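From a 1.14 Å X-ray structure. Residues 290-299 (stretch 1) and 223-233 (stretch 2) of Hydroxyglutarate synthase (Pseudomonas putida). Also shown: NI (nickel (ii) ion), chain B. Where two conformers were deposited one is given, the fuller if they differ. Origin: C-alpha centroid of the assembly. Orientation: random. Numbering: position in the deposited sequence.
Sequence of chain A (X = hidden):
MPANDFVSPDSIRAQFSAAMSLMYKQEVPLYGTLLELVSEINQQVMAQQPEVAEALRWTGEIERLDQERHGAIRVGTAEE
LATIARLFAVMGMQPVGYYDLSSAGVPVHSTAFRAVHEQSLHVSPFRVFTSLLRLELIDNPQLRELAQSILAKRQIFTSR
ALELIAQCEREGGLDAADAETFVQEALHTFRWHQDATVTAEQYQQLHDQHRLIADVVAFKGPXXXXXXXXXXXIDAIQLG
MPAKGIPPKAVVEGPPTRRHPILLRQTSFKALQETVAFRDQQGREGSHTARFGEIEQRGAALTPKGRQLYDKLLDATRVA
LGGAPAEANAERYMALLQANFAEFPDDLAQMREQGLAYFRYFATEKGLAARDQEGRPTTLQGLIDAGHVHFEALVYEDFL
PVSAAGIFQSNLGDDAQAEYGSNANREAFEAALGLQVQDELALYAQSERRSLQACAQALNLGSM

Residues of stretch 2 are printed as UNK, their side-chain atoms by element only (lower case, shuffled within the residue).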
# COMPACT_ATOMS: atom_id res chain seq x y z
N ALA A 290 10.43 19.52 -2.90
CA ALA A 290 9.12 19.36 -2.30
C ALA A 290 8.95 17.96 -1.77
O ALA A 290 9.41 16.99 -2.37
CB ALA A 290 8.03 19.66 -3.34
N ARG A 291 8.29 17.87 -0.61
CA ARG A 291 7.80 16.61 -0.07
C ARG A 291 6.31 16.57 -0.29
O ARG A 291 5.61 17.56 0.01
CB ARG A 291 8.10 16.47 1.42
CG ARG A 291 9.59 16.54 1.71
CD ARG A 291 9.92 16.08 3.14
NE ARG A 291 9.86 14.63 3.23
CZ ARG A 291 10.24 13.94 4.30
NH1 ARG A 291 10.58 14.57 5.43
NH2 ARG A 291 10.18 12.61 4.26
N PHE A 292 5.83 15.49 -0.87
CA PHE A 292 4.42 15.34 -1.20
C PHE A 292 3.77 14.30 -0.32
O PHE A 292 4.38 13.30 0.05
CB PHE A 292 4.26 14.92 -2.63
CG PHE A 292 4.71 15.94 -3.61
CD1 PHE A 292 3.87 16.96 -4.02
CD2 PHE A 292 6.01 15.93 -4.10
CE1 PHE A 292 4.31 17.92 -4.93
CE2 PHE A 292 6.43 16.88 -5.02
CZ PHE A 292 5.59 17.88 -5.42
N GLY A 293 2.51 14.52 -0.01
CA GLY A 293 1.71 13.59 0.75
C GLY A 293 0.67 12.93 -0.12
O GLY A 293 0.48 13.22 -1.30
N GLU A 294 0.01 11.94 0.49
CA GLU A 294 -0.99 11.12 -0.19
C GLU A 294 -2.07 10.71 0.80
O GLU A 294 -1.84 10.59 2.02
CB GLU A 294 -0.30 9.90 -0.79
CG GLU A 294 -1.18 8.95 -1.57
CD GLU A 294 -0.34 7.85 -2.18
OE1 GLU A 294 0.03 6.89 -1.47
OE2 GLU A 294 -0.00 7.96 -3.37
N ILE A 295 -3.25 10.45 0.26
CA ILE A 295 -4.38 9.91 1.00
C ILE A 295 -4.99 8.81 0.15
O ILE A 295 -5.06 8.93 -1.07
CB ILE A 295 -5.41 11.04 1.33
CG1 ILE A 295 -6.57 10.55 2.14
CG2 ILE A 295 -5.91 11.75 0.08
CD1 ILE A 295 -6.23 10.01 3.48
N GLU A 296 -5.50 7.75 0.80
CA GLU A 296 -6.11 6.63 0.07
C GLU A 296 -7.33 6.11 0.79
O GLU A 296 -7.46 6.22 2.02
CB GLU A 296 -5.13 5.49 -0.18
CG GLU A 296 -4.79 4.61 1.01
CD GLU A 296 -3.61 3.60 0.74
OE1 GLU A 296 -3.25 3.44 -0.41
OE2 GLU A 296 -3.06 3.02 1.67
N GLN A 297 -8.21 5.51 -0.00
CA GLN A 297 -9.37 4.78 0.45
C GLN A 297 -9.26 3.37 -0.15
O GLN A 297 -9.05 3.25 -1.36
CB GLN A 297 -10.67 5.45 -0.03
CG GLN A 297 -11.93 4.74 0.46
CD GLN A 297 -13.19 5.29 -0.12
OE1 GLN A 297 -13.29 6.46 -0.51
NE2 GLN A 297 -14.19 4.45 -0.17
N ARG A 298 -9.39 2.32 0.65
CA ARG A 298 -9.18 0.95 0.18
C ARG A 298 -10.49 0.20 0.12
O ARG A 298 -11.22 0.17 1.10
CB ARG A 298 -8.16 0.20 1.06
CG ARG A 298 -6.78 0.71 0.83
CD ARG A 298 -5.73 -0.02 1.70
NE ARG A 298 -4.40 0.39 1.27
CZ ARG A 298 -3.77 -0.15 0.24
NH1 ARG A 298 -4.23 -1.24 -0.37
NH2 ARG A 298 -2.64 0.41 -0.20
N GLY A 299 -10.75 -0.40 -1.04
CA GLY A 299 -11.93 -1.19 -1.30
C GLY A 299 -11.62 -2.65 -1.55
O GLY A 299 -10.67 -3.18 -0.98
N UNK A 223 14.68 8.21 2.29
CA UNK A 223 13.74 8.94 3.12
C UNK A 223 12.31 8.64 2.68
O UNK A 223 12.04 8.15 1.58
n UNK A 223 15.19 11.83 1.35
c UNK A 223 13.34 10.93 0.62
c UNK A 223 14.02 10.44 3.08
c UNK A 223 14.13 11.03 1.71
n UNK A 223 13.93 11.67 -0.37
c UNK A 223 15.04 12.22 0.10
N UNK A 224 11.36 8.94 3.56
CA UNK A 224 9.96 8.61 3.28
C UNK A 224 9.50 9.48 2.11
O UNK A 224 9.52 10.71 2.17
c UNK A 224 9.10 8.83 4.53
c UNK A 224 8.92 8.10 6.95
c UNK A 224 9.54 7.85 5.61
c UNK A 224 7.64 8.70 4.19
N UNK A 225 9.07 8.85 1.04
CA UNK A 225 8.49 9.58 -0.08
C UNK A 225 7.07 10.02 0.22
O UNK A 225 6.65 11.12 -0.18
o UNK A 225 6.86 9.03 -3.00
c UNK A 225 8.47 8.68 -1.31
n UNK A 225 8.69 10.32 -3.06
c UNK A 225 7.94 9.37 -2.53
N UNK A 226 6.34 9.17 0.91
CA UNK A 226 5.08 9.57 1.54
C UNK A 226 4.72 8.47 2.54
O UNK A 226 5.20 7.34 2.48
n UNK A 226 2.97 6.91 -1.41
c UNK A 226 3.76 7.56 -2.25
c UNK A 226 3.96 9.86 0.55
c UNK A 226 3.67 8.73 -0.37
c UNK A 226 2.91 7.61 -0.23
n UNK A 226 4.19 8.65 -1.64
N UNK A 227 3.86 8.86 3.48
CA UNK A 227 3.22 7.96 4.42
C UNK A 227 1.73 8.25 4.33
O UNK A 227 1.32 9.38 4.60
c UNK A 227 3.95 5.92 6.64
c UNK A 227 3.69 7.28 6.85
c UNK A 227 3.74 8.27 5.80
c UNK A 227 4.14 7.75 8.16
N UNK A 228 0.95 7.24 3.97
CA UNK A 228 -0.44 7.42 3.55
C UNK A 228 -1.37 6.76 4.54
O UNK A 228 -1.31 5.52 4.71
c UNK A 228 -2.07 6.98 1.70
o UNK A 228 0.28 7.42 1.29
c UNK A 228 -0.65 6.79 2.17
N UNK A 229 -2.23 7.54 5.20
CA UNK A 229 -3.27 6.96 6.05
C UNK A 229 -4.45 6.53 5.21
O UNK A 229 -4.62 6.94 4.06
c UNK A 229 -3.66 8.11 6.98
c UNK A 229 -2.30 9.02 5.21
c UNK A 229 -3.43 9.32 6.17
N UNK A 230 -5.30 5.70 5.82
CA UNK A 230 -6.48 5.16 5.19
C UNK A 230 -7.74 5.89 5.67
O UNK A 230 -8.02 5.95 6.87
c UNK A 230 -6.64 3.66 5.51
n UNK A 230 -9.08 -1.01 5.81
c UNK A 230 -8.02 1.59 5.27
n UNK A 230 -10.93 -0.51 4.57
c UNK A 230 -7.89 3.06 4.92
c UNK A 230 -9.77 -0.15 5.06
n UNK A 230 -9.28 1.07 4.80
N UNK A 231 -8.47 6.46 4.72
CA UNK A 231 -9.77 7.03 5.01
C UNK A 231 -10.87 6.13 4.47
O UNK A 231 -10.71 5.46 3.46
o UNK A 231 -11.17 9.03 4.83
c UNK A 231 -9.83 8.52 2.95
c UNK A 231 -9.92 8.45 4.44
N UNK A 232 -12.03 6.22 5.13
CA UNK A 232 -13.24 5.55 4.64
C UNK A 232 -13.96 6.34 3.54
O UNK A 232 -14.87 5.83 2.93
c UNK A 232 -13.67 4.39 6.88
c UNK A 232 -14.70 4.25 8.01
c UNK A 232 -14.21 5.31 5.79
c UNK A 232 -13.26 3.03 6.34
N UNK A 233 -13.58 7.60 3.26
CA UNK A 233 -14.31 8.38 2.24
C UNK A 233 -13.39 9.45 1.66
O UNK A 233 -13.25 10.53 2.22
o UNK A 233 -17.63 9.95 2.06
o UNK A 233 -15.95 9.93 0.65
c UNK A 233 -16.43 9.66 1.78
c UNK A 233 -15.58 9.00 2.84
NI NI B . 1.53 5.57 -2.00
O HOH W 1 11.65 10.72 6.09
O HOH W 2 9.36 13.15 0.91
O HOH W 3 7.55 13.27 -1.56
O HOH W 4 0.23 11.68 3.61
O HOH W 5 -3.31 2.90 4.41
O HOH W 6 -10.82 2.75 3.13
O HOH W 7 1.63 6.24 -4.18
O HOH W 8 3.04 4.26 -2.81
O HOH W 9 0.39 4.28 -3.09

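Position 223 carries one carbon and then a five-membered ring of three carbons and two nitrogens; its CB comes no closer to stretch 1 than 4.6 Å, at Arg291 NH2. It is a histidine, and His223 NE2 offers a polar atom that is hydrogen-bonded elsewhere in the structure.

Position 224 has four carbons, forked at the first, with one arm two carbons long; its CB lies 3.9 Å from Arg291 NH2. This is isoleucine. The apolar side chain of Ile224 is buried, while its backbone O accepts a hydrogen bond from Arg291 NH2 at 2.9 Å, near the guanidinium plane.

At 225, two carbons end in one oxygen and one nitrogen, as in asparagine. Asn225 O lies 3.2 Å from Phe292 O; both are acceptors, and water 3 joins Asn225 O to Phe292 N instead.

Position 226 again shows a five-membered ring with two nitrogens, one of them 2.0 Å from the nickel NI, and Glu294 CB lies over one ring face. This is histidine, whose unprotonated ring nitrogen is a good metal ligand. His226 NE2 and Glu294 OE1 are 2.9 Å apart because both bind the ion.

Position 227 has four carbons, forked at the second: leucine. Leu227 points away from stretch 1 and is buried, which suits an apolar chain. Water 4 donates to Leu227 O and accepts from Glu294 N.

Position 228 has one carbon bearing an oxygen and a carbon. The oxygen is 2.8 Å from Glu294 OE1, the methyl 3.7 Å from Glu296 CG. Threonine supplies both: Thr228 OG1 donates to the carboxylate.

At 229, three carbons, one 3.9 Å from Ile295 CD1, close a ring onto the backbone N, which defines proline. Pro229 has no N-H to donate, but its O accepts a weak bond from Glu296 N (3.5 Å).

Position 230 extends through three carbons and a nitrogen to a carbon with two more nitrogens; Arg298 CB lies over one face of this group. It is arginine: Arg230 NE donates to water 6, and NH1 and NH2 are bonded elsewhere.

Position 231 is another carbon bearing oxygen and carbon, the latter 3.9 Å from Ile295 CG1: threonine, whose OG1 also accepts from the N of 233.

Position 232, four carbons forked at the second, is leucine; pointing away, Leu232 has no polar group to satisfy.

Position 233 has two carbons and two oxygens. Aspartate suits this N-cap: Asp233 caps a backbone N just beyond the stretch.

The contact combines a single backbone bridge, Glu296 with Arg230, and direct hydrogen bonds (Arg291 NH2 to Ile224 O, Thr228 OG1 to Glu294 OE1, Thr231 N to Glu296 O at 2.9 Å) with waters linking the backbones, as at Phe292 and Asn225, and supplementing Arg291's bond, while nickel ties His226 to Glu294.

Stretch 2, residues 223-233: HINHLTPRTLD
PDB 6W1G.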